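Local atomic coordinates of carboxynorspermidine decarboxylase (Campylobacter jejuni subsp. jejuni 81116, PDB entry 3N29), a protein that catalyses the pyridoxal-phosphate-dependent decarboxylation of carboxynorspermidine, probably yielding norspermidine, in the manner of the beta/alpha-barrel basic amino acid decarboxylases. Residues A103-A106 with K107-D111. Residues are numbered along the deposited sequence; the frame is centred on the assembly and turned at random.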
loop_
_atom_site.group_PDB
_atom_site.type_symbol
_atom_site.label_atom_id
_atom_site.label_comp_id
_atom_site.label_asym_id
_atom_site.label_seq_id
_atom_site.Cartn_x
_atom_site.Cartn_y
_atom_site.Cartn_z
ATOM N N ALA A 103 -7.274 13.250 13.614
ATOM C CA ALA A 103 -8.004 14.113 14.588
ATOM C C ALA A 103 -9.185 14.762 13.894
ATOM O O ALA A 103 -10.310 14.783 14.435
ATOM C CB ALA A 103 -7.074 15.140 15.208
ATOM N N LYS A 104 -8.965 15.333 12.715
ATOM C CA LYS A 104 -10.122 15.900 11.936
ATOM C C LYS A 104 -11.192 14.881 11.606
ATOM O O LYS A 104 -12.376 15.211 11.640
ATOM C CB LYS A 104 -9.672 16.577 10.640
ATOM C CG LYS A 104 -8.881 17.888 10.895
ATOM C CD LYS A 104 -8.103 18.359 9.690
ATOM C CE LYS A 104 -8.974 18.722 8.533
ATOM N NZ LYS A 104 -9.631 19.953 8.808
ATOM N N PHE A 105 -10.807 13.654 11.271
ATOM C CA PHE A 105 -11.763 12.560 10.985
ATOM C C PHE A 105 -12.590 12.194 12.242
ATOM O O PHE A 105 -13.840 12.084 12.211
ATOM C CB PHE A 105 -10.958 11.351 10.507
ATOM C CG PHE A 105 -11.762 10.248 9.995
ATOM C CD1 PHE A 105 -12.137 10.217 8.681
ATOM C CD2 PHE A 105 -12.171 9.233 10.849
ATOM C CE1 PHE A 105 -12.879 9.138 8.181
ATOM C CE2 PHE A 105 -12.953 8.175 10.408
ATOM C CZ PHE A 105 -13.310 8.129 9.029
ATOM N N ALA A 106 -11.890 12.031 13.356
ATOM C CA ALA A 106 -12.515 11.848 14.665
ATOM C C ALA A 106 -13.509 12.957 14.976
ATOM O O ALA A 106 -14.685 12.683 15.303
ATOM C CB ALA A 106 -11.400 11.800 15.768
ATOM N N LYS A 107 -13.097 14.212 14.778
ATOM C CA LYS A 107 -14.002 15.349 14.969
ATOM C C LYS A 107 -15.232 15.265 14.059
ATOM O O LYS A 107 -16.373 15.460 14.515
ATOM C CB LYS A 107 -13.255 16.677 14.769
ATOM C CG LYS A 107 -14.083 17.937 14.845
ATOM C CD LYS A 107 -14.684 18.117 16.281
ATOM C CE LYS A 107 -15.579 19.386 16.354
ATOM N NZ LYS A 107 -16.204 19.565 17.666
ATOM N N GLU A 108 -15.007 15.025 12.789
ATOM C CA GLU A 108 -16.111 15.025 11.883
ATOM C C GLU A 108 -17.095 13.892 12.043
ATOM O O GLU A 108 -18.262 14.123 12.106
ATOM C CB GLU A 108 -15.602 15.046 10.443
ATOM C CG GLU A 108 -16.610 14.668 9.437
ATOM C CD GLU A 108 -16.241 15.025 8.020
ATOM O OE1 GLU A 108 -15.086 15.197 7.726
ATOM O OE2 GLU A 108 -17.131 15.125 7.187
ATOM N N TYR A 109 -16.625 12.671 11.962
ATOM C CA TYR A 109 -17.371 11.475 12.208
ATOM C C TYR A 109 -17.943 10.994 13.522
ATOM O O TYR A 109 -18.933 10.377 13.531
ATOM C CB TYR A 109 -16.888 10.335 11.298
ATOM C CG TYR A 109 -16.785 10.739 9.846
ATOM C CD1 TYR A 109 -17.827 10.589 8.994
ATOM C CD2 TYR A 109 -15.647 11.283 9.356
ATOM C CE1 TYR A 109 -17.724 10.949 7.719
ATOM C CE2 TYR A 109 -15.528 11.641 8.068
ATOM C CZ TYR A 109 -16.570 11.475 7.241
ATOM O OH TYR A 109 -16.447 11.836 5.961
ATOM N N MET A 110 -17.169 11.135 14.586
ATOM C CA MET A 110 -17.568 10.788 15.939
ATOM C C MET A 110 -17.939 11.924 16.900
ATOM O O MET A 110 -18.861 11.822 17.647
ATOM C CB MET A 110 -16.564 9.806 16.573
ATOM C CG MET A 110 -16.965 9.142 17.924
ATOM S SD MET A 110 -15.896 7.999 18.757
ATOM C CE MET A 110 -16.035 6.696 17.664
ATOM N N ASP A 111 -17.147 12.972 16.872
ATOM C CA ASP A 111 -17.314 14.141 17.730
ATOM C C ASP A 111 -17.338 13.862 19.244
ATOM O O ASP A 111 -18.080 14.458 19.983
ATOM C CB ASP A 111 -18.462 15.044 17.293
ATOM C CG ASP A 111 -18.290 16.482 17.769
ATOM O OD1 ASP A 111 -17.271 16.824 18.358
ATOM O OD2 ASP A 111 -19.185 17.273 17.536
#
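Tyr109 CD2 lies over one face of the Phe105 ring, 3.6 Å above the phenyl plane and toward its rim. The rings are oblique, their planes at 38° and centroids 4.7 Å apart, with Phe105 CE1 and Tyr109 CE2 closest at 3.6 Å. The tyrosine ring has CG of Glu108 over one face, while Phe105 O lies at its edge near the ring plane, 3.5 Å from Tyr109 CD2. Different first torsions bring the rings together one helical turn apart: Phe105 CG is anti to its backbone nitrogen (chi1 -171°), Tyr109 CG anti to its carbonyl carbon (chi1 -49°). Tyr411 of the second subunit packs against both side chains, and its OH is hydrogen-bonded to Glu108 OE1; Tyr414 of that subunit meets Phe105 edge-to-face, and Tyr109 OH is hydrogen-bonded to Arg407 of its own chain.

Behind the rings, Lys107 N, Glu108 N and Tyr109 N hydrogen-bond to the carbonyl oxygens of Ala103, Lys104 and Phe105. Near the helix end Ala106 O accepts two donors, Met110 N at 3.0 Å and, more straightly, Asp111 N at 2.9 Å. Asp111 has positive phi, and its OD1 takes Lys107 NZ at 3.0 Å on the syn side but well out of the carboxylate plane, a salt bridge across this last turn. Ala106 CB meanwhile packs on Cys95 and Cys97 of strand 94-97. This is the C-terminal end of helix 100-109, the helical arm of a beta-alpha-beta unit between strands 94-97 and 113-118 of the beta/alpha barrel, with its aromatic flank at the dimer interface.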